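Local atomic coordinates of uncharacterized protein (Thermus thermophilus HB8, PDB entry 6SCE), a protein that cuts DNA as part of Type III CRISPR defence once cyclic oligoadenylate has activated it. Residues A[25-30]-A[129-134]; A[52-57]-A[62-67]; A[454-459]-A[498-503]. All coordinates share one frame; numbering follows the deposited sequence.

In the fold
Interactions 1 and 2 lie in the N-terminal CARF-like domain and reach the two outermost strands of one sheet: 129-132 in interaction 1, 64-67 in interaction 2. They touch each other where E25 packs on V62. Interaction 1 is a surface contact, a single charged pair between helix end and strand. Interaction 2 is largely buried and joins consecutive elements of a beta-alpha-beta unit through a ring stack, leucine packing and one backbone bond. Interaction 3 lies on the opposite side of the chain's centre, its centre about 64 Å from that of interaction 1. There, two helices of the probable nuclease domain meet through buried aliphatic side chains, with no polar pair between the segments.

Interaction 1. Residues A[25-30]-A[129-134]; sequences EREAGR and EERSLE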
loop_
_atom_site.group_PDB
_atom_site.type_symbol
_atom_site.label_atom_id
_atom_site.label_comp_id
_atom_site.label_asym_id
_atom_site.label_seq_id
_atom_site.Cartn_x
_atom_site.Cartn_y
_atom_site.Cartn_z
ATOM N N GLU A 25 16.071 26.393 -4.067
ATOM C CA GLU A 25 16.041 27.825 -3.779
ATOM C C GLU A 25 16.993 28.212 -2.665
ATOM O O GLU A 25 17.641 29.250 -2.775
ATOM C CB GLU A 25 14.624 28.320 -3.474
ATOM C CG GLU A 25 13.715 28.299 -4.671
ATOM C CD GLU A 25 12.313 28.815 -4.386
ATOM O OE1 GLU A 25 11.820 28.670 -3.243
ATOM O OE2 GLU A 25 11.676 29.320 -5.323
ATOM N N ARG A 26 17.096 27.416 -1.609
ATOM C CA ARG A 26 17.991 27.734 -0.500
ATOM C C ARG A 26 19.447 27.688 -0.950
ATOM O O ARG A 26 20.247 28.532 -0.554
ATOM C CB ARG A 26 17.800 26.766 0.670
ATOM C CG ARG A 26 18.514 27.207 1.948
ATOM C CD ARG A 26 18.543 26.110 2.994
ATOM N NE ARG A 26 19.069 26.610 4.258
ATOM C CZ ARG A 26 19.693 25.870 5.164
ATOM N NH1 ARG A 26 19.877 24.574 4.962
ATOM N NH2 ARG A 26 20.139 26.441 6.274
ATOM N N GLU A 27 19.791 26.689 -1.762
ATOM C CA GLU A 27 21.178 26.515 -2.182
ATOM C C GLU A 27 21.589 27.399 -3.349
ATOM O O GLU A 27 22.713 27.925 -3.354
ATOM C CB GLU A 27 21.493 25.076 -2.542
ATOM C CG GLU A 27 22.992 24.879 -2.775
ATOM C CD GLU A 27 23.518 23.514 -2.365
ATOM O OE1 GLU A 27 23.012 22.958 -1.381
ATOM O OE2 GLU A 27 24.453 23.003 -3.027
ATOM N N ALA A 28 20.695 27.563 -4.318
ATOM C CA ALA A 28 21.039 28.190 -5.581
ATOM C C ALA A 28 20.305 29.485 -5.850
ATOM O O ALA A 28 20.545 30.104 -6.871
ATOM C CB ALA A 28 20.755 27.230 -6.706
ATOM N N GLY A 29 19.362 29.867 -4.995
ATOM C CA GLY A 29 18.565 31.068 -5.254
ATOM C C GLY A 29 17.384 30.862 -6.159
ATOM O O GLY A 29 16.930 29.731 -6.384
ATOM N N ARG A 30 16.887 31.960 -6.711
ATOM C CA ARG A 30 15.713 31.946 -7.516
ATOM C C ARG A 30 15.860 31.012 -8.729
ATOM O O ARG A 30 16.891 31.068 -9.400
ATOM C CB ARG A 30 15.433 33.370 -7.971
ATOM C CG ARG A 30 14.136 33.512 -8.715
ATOM C CD ARG A 30 13.895 34.979 -9.062
ATOM N NE ARG A 30 13.200 35.067 -10.334
ATOM C CZ ARG A 30 13.786 34.941 -11.519
ATOM N NH1 ARG A 30 15.096 34.761 -11.619
ATOM N NH2 ARG A 30 13.051 35.009 -12.617
ATOM N N GLU A 129 26.249 13.038 -1.228
ATOM C CA GLU A 129 26.212 13.880 -0.042
ATOM C C GLU A 129 24.821 13.713 0.518
ATOM O O GLU A 129 23.874 13.517 -0.230
ATOM C CB GLU A 129 26.377 15.364 -0.394
ATOM C CG GLU A 129 27.765 15.801 -0.823
ATOM C CD GLU A 129 27.786 17.226 -1.356
ATOM O OE1 GLU A 129 26.786 17.963 -1.168
ATOM O OE2 GLU A 129 28.803 17.599 -1.973
ATOM N N GLU A 130 24.685 13.838 1.820
ATOM C CA GLU A 130 23.376 13.804 2.439
ATOM C C GLU A 130 23.314 14.984 3.421
ATOM O O GLU A 130 24.336 15.342 4.007
ATOM C CB GLU A 130 23.245 12.444 3.119
ATOM C CG GLU A 130 22.081 12.261 4.056
ATOM C CD GLU A 130 22.212 10.992 4.870
ATOM O OE1 GLU A 130 22.757 9.995 4.357
ATOM O OE2 GLU A 130 21.770 10.992 6.028
ATOM N N ARG A 131 22.162 15.642 3.551
ATOM C CA ARG A 131 21.975 16.673 4.568
ATOM C C ARG A 131 20.548 16.650 5.114
ATOM O O ARG A 131 19.601 16.317 4.385
ATOM C CB ARG A 131 22.324 18.066 4.013
ATOM C CG ARG A 131 21.346 18.653 3.010
ATOM C CD ARG A 131 21.705 20.094 2.648
ATOM N NE ARG A 131 22.744 20.150 1.626
ATOM C CZ ARG A 131 22.612 20.718 0.434
ATOM N NH1 ARG A 131 23.630 20.684 -0.412
ATOM N NH2 ARG A 131 21.481 21.331 0.087
ATOM N N SER A 132 20.408 17.015 6.378
ATOM C CA SER A 132 19.137 17.120 7.031
ATOM C C SER A 132 18.451 18.360 6.543
ATOM O O SER A 132 19.101 19.398 6.349
ATOM C CB SER A 132 19.344 17.215 8.545
ATOM O OG SER A 132 18.085 17.249 9.171
ATOM N N LEU A 133 17.150 18.255 6.290
ATOM C CA LEU A 133 16.360 19.372 5.781
ATOM C C LEU A 133 15.533 20.049 6.860
ATOM O O LEU A 133 14.344 20.397 6.656
ATOM C CB LEU A 133 15.467 18.912 4.607
ATOM C CG LEU A 133 16.290 18.367 3.426
ATOM C CD1 LEU A 133 15.317 17.929 2.345
ATOM C CD2 LEU A 133 17.298 19.377 2.896
ATOM N N GLU A 134 16.181 20.324 8.004
ATOM C CA GLU A 134 15.500 21.000 9.106
ATOM C C GLU A 134 14.953 22.315 8.681
ATOM O O GLU A 134 13.839 22.651 9.020
ATOM C CB GLU A 134 16.459 21.294 10.267
ATOM C CG GLU A 134 16.922 20.072 10.993
ATOM C CD GLU A 134 15.863 19.446 11.877
ATOM O OE1 GLU A 134 14.773 20.028 12.121
ATOM O OE2 GLU A 134 16.147 18.322 12.331
#
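Torsions in both E27 and R131 carry their charged ends into the gap between helix 15-28 and strand 129-132. In E27 the first torsion is close to trans, with CG opposite the backbone N (chi1 -171°), and a turn at chi2 then swings the carboxylate outward. R131 starts with CG between its backbone N and carbonyl carbon (chi1 72°), and a bend at chi3 delivers the guanidinium. The two chains meet obliquely in a salt bridge. One carboxylate oxygen does the work: E27 OE1 faces the guanidinium edge, near its plane, 2.5 Å from R131 NH1 and 2.7 Å from R131 NH2. E27 OE2 stays farther off, 3.6 Å from R131 NH1. The carboxylate and guanidinium planes are 33° apart. The hydrogen bond within the bridge is weak because the N-H of NH1 points well off the oxygen. R131 has two conformers, so the very short approach is doubtful in detail. R26 has its own salt-bridge partner, E136. Strand 129-132 is the last of its sheet, its backbone bonded to the antiparallel strand 120-125, as at R131 with A121. The R131 side chain also rests on V23, L133 packs on L19 and V23 of the same helix, and E27 touches W82 of strand 81-84.

Interaction 2. Residues A[52-57]-A[62-67]; sequences AFFRLL and VLYEER
F54 and Y64 face each other across the gap between helix 44-59 and strand 64-67, and the F54 side chain touches strand residues from root to tip. Its CB lies 3.3 Å from Y64 OH, a contact of packing at the phenol end. CG comes next, 3.7 Å from Y64 CE2, where the ring overlap begins. CD1 and CD2 continue it above the same carbon, while CE1 looks toward Y64 CD2. The result is an offset stack with centroids 4.5 Å apart and planes at 19°, each ring covering one face of the other toward its rim. At the far end the partner changes: F54 CE2 is 3.5 Å from E66 OE1, F54 CZ is 3.7 Å from E66 CD, and the carboxylate is turned steeply against the ring, with OE2 at its edge. That carboxylate is held from elsewhere, since E66 OE2 is hydrogen-bonded to S38 OG. These residues belong to a beta-alpha-beta unit in which helix 44-59 links the parallel neighbours 33-38 and 64-67, part of the Rossmann-like sheet expected of a CARF domain. The Y64 ring reaches the helix because its CG sits between backbone N and carbonyl carbon (chi1 65°), which swings the phenol back across F54. On the same side of the Y64 ring, nearer its CB end, L57 CD1 approaches Y64 CD1 obliquely at 4.0 Å, and both L57 and Y64 also touch F36 of strand 33-38. Where the chain turns from helix into strand, V62 N donates to L57 O at 3.0 Å with an N-H...O angle of 163°, and the CB atoms of L57 and V62 pack 4.4 Å apart beside this bond.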
loop_
_atom_site.group_PDB
_atom_site.type_symbol
_atom_site.label_atom_id
_atom_site.label_comp_id
_atom_site.label_asym_id
_atom_site.label_seq_id
_atom_site.Cartn_x
_atom_site.Cartn_y
_atom_site.Cartn_z
ATOM N N ALA A 52 -3.339 22.990 -6.210
ATOM C CA ALA A 52 -2.916 23.832 -5.094
ATOM C C ALA A 52 -1.396 24.077 -5.113
ATOM O O ALA A 52 -0.914 25.171 -4.827
ATOM C CB ALA A 52 -3.359 23.222 -3.790
ATOM N N PHE A 53 -0.637 23.061 -5.491
ATOM C CA PHE A 53 0.782 23.184 -5.617
ATOM C C PHE A 53 1.127 24.181 -6.741
ATOM O O PHE A 53 1.975 25.065 -6.563
ATOM C CB PHE A 53 1.385 21.808 -5.897
ATOM C CG PHE A 53 2.855 21.810 -6.208
ATOM C CD1 PHE A 53 3.762 22.458 -5.393
ATOM C CD2 PHE A 53 3.337 21.110 -7.310
ATOM C CE1 PHE A 53 5.117 22.450 -5.684
ATOM C CE2 PHE A 53 4.689 21.048 -7.562
ATOM C CZ PHE A 53 5.588 21.727 -6.755
ATOM N N PHE A 54 0.459 24.058 -7.868
ATOM C CA PHE A 54 0.689 24.970 -8.982
ATOM C C PHE A 54 0.306 26.427 -8.652
ATOM O O PHE A 54 1.010 27.348 -9.044
ATOM C CB PHE A 54 -0.034 24.505 -10.249
ATOM C CG PHE A 54 0.529 23.238 -10.850
ATOM C CD1 PHE A 54 1.810 22.798 -10.539
ATOM C CD2 PHE A 54 -0.228 22.486 -11.750
ATOM C CE1 PHE A 54 2.328 21.635 -11.100
ATOM C CE2 PHE A 54 0.301 21.331 -12.301
ATOM C CZ PHE A 54 1.576 20.917 -11.976
ATOM N N ARG A 55 -0.730 26.599 -7.853
ATOM C CA ARG A 55 -1.082 27.912 -7.303
ATOM C C ARG A 55 0.022 28.489 -6.424
ATOM O O ARG A 55 0.350 29.665 -6.523
ATOM C CB ARG A 55 -2.417 27.813 -6.534
ATOM C CG ARG A 55 -2.879 29.090 -5.867
ATOM C CD ARG A 55 -4.115 28.830 -5.010
ATOM N NE ARG A 55 -4.475 29.991 -4.187
ATOM C CZ ARG A 55 -5.549 30.063 -3.399
ATOM N NH1 ARG A 55 -5.779 31.170 -2.706
ATOM N NH2 ARG A 55 -6.387 29.034 -3.292
ATOM N N LEU A 56 0.612 27.666 -5.568
ATOM C CA LEU A 56 1.736 28.076 -4.781
ATOM C C LEU A 56 2.925 28.452 -5.663
ATOM O O LEU A 56 3.549 29.506 -5.455
ATOM C CB LEU A 56 2.119 26.967 -3.801
ATOM C CG LEU A 56 3.363 27.147 -2.964
ATOM C CD1 LEU A 56 3.299 28.416 -2.134
ATOM C CD2 LEU A 56 3.545 25.942 -2.050
ATOM N N LEU A 57 3.246 27.628 -6.662
ATOM C CA LEU A 57 4.326 28.010 -7.562
ATOM C C LEU A 57 4.061 29.376 -8.179
ATOM O O LEU A 57 4.954 30.208 -8.231
ATOM C CB LEU A 57 4.530 26.992 -8.676
ATOM C CG LEU A 57 4.948 25.617 -8.166
ATOM C CD1 LEU A 57 5.112 24.694 -9.350
ATOM C CD2 LEU A 57 6.236 25.706 -7.374
ATOM N N VAL A 62 7.279 31.387 -9.692
ATOM C CA VAL A 62 8.002 30.328 -10.391
ATOM C C VAL A 62 7.191 29.894 -11.588
ATOM O O VAL A 62 6.079 29.340 -11.456
ATOM C CB VAL A 62 8.309 29.132 -9.467
ATOM C CG1 VAL A 62 9.021 28.005 -10.211
ATOM C CG2 VAL A 62 9.174 29.588 -8.310
ATOM N N LEU A 63 7.723 30.173 -12.775
ATOM C CA LEU A 63 7.112 29.680 -14.003
ATOM C C LEU A 63 7.286 28.148 -14.064
ATOM O O LEU A 63 8.334 27.667 -13.720
ATOM C CB LEU A 63 7.803 30.308 -15.204
ATOM C CG LEU A 63 7.658 31.837 -15.312
ATOM C CD1 LEU A 63 8.559 32.376 -16.418
ATOM C CD2 LEU A 63 6.192 32.172 -15.562
ATOM N N TYR A 64 6.279 27.415 -14.493
ATOM C CA TYR A 64 6.402 25.961 -14.571
ATOM C C TYR A 64 5.749 25.438 -15.846
ATOM O O TYR A 64 4.912 26.095 -16.456
ATOM C CB TYR A 64 5.775 25.278 -13.325
ATOM C CG TYR A 64 4.275 25.479 -13.237
ATOM C CD1 TYR A 64 3.754 26.592 -12.623
ATOM C CD2 TYR A 64 3.387 24.582 -13.823
ATOM C CE1 TYR A 64 2.405 26.814 -12.590
ATOM C CE2 TYR A 64 2.023 24.806 -13.794
ATOM C CZ TYR A 64 1.554 25.914 -13.170
ATOM O OH TYR A 64 0.233 26.163 -13.110
ATOM N N GLU A 65 6.121 24.227 -16.212
ATOM C CA GLU A 65 5.443 23.500 -17.268
ATOM C C GLU A 65 5.430 22.030 -16.913
ATOM O O GLU A 65 6.211 21.617 -16.068
ATOM C CB GLU A 65 6.143 23.708 -18.602
ATOM C CG GLU A 65 7.596 23.318 -18.612
ATOM C CD GLU A 65 8.296 23.809 -19.869
ATOM O OE1 GLU A 65 7.974 23.289 -20.964
ATOM O OE2 GLU A 65 9.141 24.719 -19.764
ATOM N N GLU A 66 4.507 21.287 -17.523
ATOM C CA GLU A 66 4.452 19.840 -17.376
ATOM C C GLU A 66 4.837 19.202 -18.694
ATOM O O GLU A 66 4.412 19.664 -19.749
ATOM C CB GLU A 66 3.051 19.410 -16.997
ATOM C CG GLU A 66 2.688 19.707 -15.561
ATOM C CD GLU A 66 1.271 19.273 -15.241
ATOM O OE1 GLU A 66 0.339 20.016 -15.596
ATOM O OE2 GLU A 66 1.072 18.200 -14.654
ATOM N N ARG A 67 5.639 18.149 -18.641
ATOM C CA ARG A 67 6.079 17.466 -19.844
ATOM C C ARG A 67 5.913 15.972 -19.661
ATOM O O ARG A 67 6.001 15.482 -18.541
ATOM C CB ARG A 67 7.551 17.755 -20.120
ATOM C CG ARG A 67 7.866 19.162 -20.617
ATOM C CD ARG A 67 9.360 19.299 -20.860
ATOM N NE ARG A 67 9.758 20.691 -21.005
ATOM C CZ ARG A 67 11.004 21.162 -20.896
ATOM N NH1 ARG A 67 12.034 20.359 -20.638
ATOM N NH2 ARG A 67 11.219 22.465 -21.055
#

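Interaction 3. Residues A[454-459]-A[498-503]; sequences EEILRR and GLPLEY
In the C-terminal domain, probably the nuclease part of the protein, I456 and L457 near the end of helix 447-458 pack on P500 and L501 at the beginning of helix 499-513. The short helical segments cross at -125°, their axes 9.0 Å apart at closest approach. All four side chains are buried and aliphatic. I456 comes obliquely onto the proline ring with both of its branches, CG2 and CD1 each 4.0 Å from P500 CG. L457 works one step along: with CG anti to the carbonyl carbon (chi1 -62°), its two methyls come down on the second helix. There CD2 settles between P500 and L501, 3.9 Å from P500 CB and 3.7 Å from L501 N, and also meets L501 CB at 4.1 Å. The other methyl, L457 CD1, lies 4.0 Å from P500 O. An alanine in place of L457 lacks both methyls and would probably leave a gap beside P500 and L501, with I456 the remaining side chain on the proline ring. F476 of helix 473-484 backs I456, while L501 reaches C557 of strand 551-558. Helix 499-513, followed by antiparallel strands 519-528, 541-548 and 551-558, then helix 561-579 and the parallel strand 584-592, is consistent with the core of a PD-(D/E)XK-type nuclease.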
loop_
_atom_site.group_PDB
_atom_site.type_symbol
_atom_site.label_atom_id
_atom_site.label_comp_id
_atom_site.label_asym_id
_atom_site.label_seq_id
_atom_site.Cartn_x
_atom_site.Cartn_y
_atom_site.Cartn_z
ATOM N N GLU A 454 -28.761 -22.279 -6.351
ATOM C CA GLU A 454 -29.523 -21.289 -7.107
ATOM C C GLU A 454 -31.038 -21.445 -6.890
ATOM O O GLU A 454 -31.775 -20.448 -6.861
ATOM C CB GLU A 454 -29.149 -21.336 -8.594
ATOM C CG GLU A 454 -27.779 -20.711 -8.871
ATOM C CD GLU A 454 -27.404 -20.663 -10.348
ATOM O OE1 GLU A 454 -27.791 -21.579 -11.111
ATOM O OE2 GLU A 454 -26.697 -19.706 -10.745
ATOM N N GLU A 455 -31.485 -22.688 -6.703
ATOM C CA GLU A 455 -32.878 -22.970 -6.330
ATOM C C GLU A 455 -33.205 -22.226 -5.055
ATOM O O GLU A 455 -34.141 -21.421 -5.016
ATOM N N ILE A 456 -32.396 -22.453 -4.023
ATOM C CA ILE A 456 -32.581 -21.769 -2.739
ATOM C C ILE A 456 -32.661 -20.252 -2.907
ATOM O O ILE A 456 -33.466 -19.578 -2.246
ATOM C CB ILE A 456 -31.458 -22.105 -1.729
ATOM C CG1 ILE A 456 -31.497 -23.597 -1.367
ATOM C CG2 ILE A 456 -31.587 -21.243 -0.477
ATOM C CD1 ILE A 456 -30.426 -24.017 -0.384
ATOM N N LEU A 457 -31.813 -19.717 -3.781
ATOM C CA LEU A 457 -31.730 -18.279 -3.977
ATOM C C LEU A 457 -33.007 -17.690 -4.594
ATOM O O LEU A 457 -33.406 -16.590 -4.224
ATOM C CB LEU A 457 -30.469 -17.913 -4.790
ATOM C CG LEU A 457 -29.128 -18.287 -4.107
ATOM C CD1 LEU A 457 -27.939 -18.001 -5.020
ATOM C CD2 LEU A 457 -28.934 -17.595 -2.767
ATOM N N ARG A 458 -33.668 -18.415 -5.495
ATOM C CA ARG A 458 -35.000 -17.981 -5.972
ATOM C C ARG A 458 -36.036 -17.896 -4.844
ATOM O O ARG A 458 -36.852 -16.974 -4.831
ATOM C CB ARG A 458 -35.531 -18.904 -7.057
ATOM C CG ARG A 458 -34.710 -18.879 -8.330
ATOM C CD ARG A 458 -35.297 -19.788 -9.396
ATOM N NE ARG A 458 -34.225 -20.408 -10.171
ATOM C CZ ARG A 458 -33.822 -21.674 -10.060
ATOM N NH1 ARG A 458 -34.418 -22.521 -9.226
ATOM N NH2 ARG A 458 -32.811 -22.102 -10.811
ATOM N N ARG A 459 -35.987 -18.839 -3.900
ATOM C CA ARG A 459 -37.014 -18.971 -2.849
ATOM C C ARG A 459 -36.552 -18.414 -1.490
ATOM O O ARG A 459 -36.883 -18.954 -0.432
ATOM C CB ARG A 459 -37.406 -20.452 -2.710
ATOM C CG ARG A 459 -37.696 -21.150 -4.048
ATOM N N GLY A 498 -25.811 -17.988 4.610
ATOM C CA GLY A 498 -25.099 -17.283 3.546
ATOM C C GLY A 498 -24.426 -18.206 2.547
ATOM O O GLY A 498 -23.991 -17.750 1.484
ATOM N N LEU A 499 -24.356 -19.498 2.871
ATOM C CA LEU A 499 -23.633 -20.487 2.058
ATOM C C LEU A 499 -24.125 -20.650 0.605
ATOM O O LEU A 499 -23.302 -20.801 -0.319
ATOM C CB LEU A 499 -23.574 -21.849 2.776
ATOM C CG LEU A 499 -22.699 -22.918 2.105
ATOM C CD1 LEU A 499 -21.290 -22.397 1.824
ATOM C CD2 LEU A 499 -22.626 -24.193 2.930
ATOM N N PRO A 500 -25.453 -20.618 0.386
ATOM C CA PRO A 500 -25.930 -20.699 -0.994
ATOM C C PRO A 500 -25.424 -19.558 -1.903
ATOM O O PRO A 500 -24.964 -19.816 -3.021
ATOM C CB PRO A 500 -27.459 -20.646 -0.839
ATOM C CG PRO A 500 -27.710 -21.228 0.514
ATOM C CD PRO A 500 -26.550 -20.777 1.360
ATOM N N LEU A 501 -25.530 -18.319 -1.439
ATOM C CA LEU A 501 -25.032 -17.176 -2.213
ATOM C C LEU A 501 -23.498 -17.257 -2.391
ATOM O O LEU A 501 -22.989 -17.025 -3.488
ATOM C CB LEU A 501 -25.420 -15.870 -1.550
ATOM C CG LEU A 501 -24.992 -14.603 -2.298
ATOM C CD1 LEU A 501 -25.546 -14.557 -3.715
ATOM C CD2 LEU A 501 -25.441 -13.381 -1.523
ATOM N N GLU A 502 -22.790 -17.608 -1.316
ATOM C CA GLU A 502 -21.321 -17.760 -1.351
ATOM C C GLU A 502 -20.868 -18.817 -2.332
ATOM O O GLU A 502 -19.884 -18.620 -3.039
ATOM C CB GLU A 502 -20.765 -18.123 0.025
ATOM C CG GLU A 502 -20.886 -17.027 1.058
ATOM C CD GLU A 502 -20.541 -17.501 2.444
ATOM O OE1 GLU A 502 -20.052 -18.650 2.585
ATOM O OE2 GLU A 502 -20.737 -16.703 3.386
ATOM N N TYR A 503 -21.562 -19.955 -2.372
ATOM C CA TYR A 503 -21.203 -21.015 -3.311
ATOM C C TYR A 503 -21.503 -20.640 -4.752
ATOM O O TYR A 503 -20.719 -20.949 -5.654
ATOM C CB TYR A 503 -21.897 -22.331 -2.976
ATOM C CG TYR A 503 -21.436 -23.432 -3.884
ATOM C CD1 TYR A 503 -20.145 -23.929 -3.788
ATOM C CD2 TYR A 503 -22.272 -23.957 -4.869
ATOM C CE1 TYR A 503 -19.700 -24.932 -4.625
ATOM C CE2 TYR A 503 -21.833 -24.961 -5.720
ATOM C CZ TYR A 503 -20.541 -25.447 -5.594
ATOM O OH TYR A 503 -20.077 -26.446 -6.425
#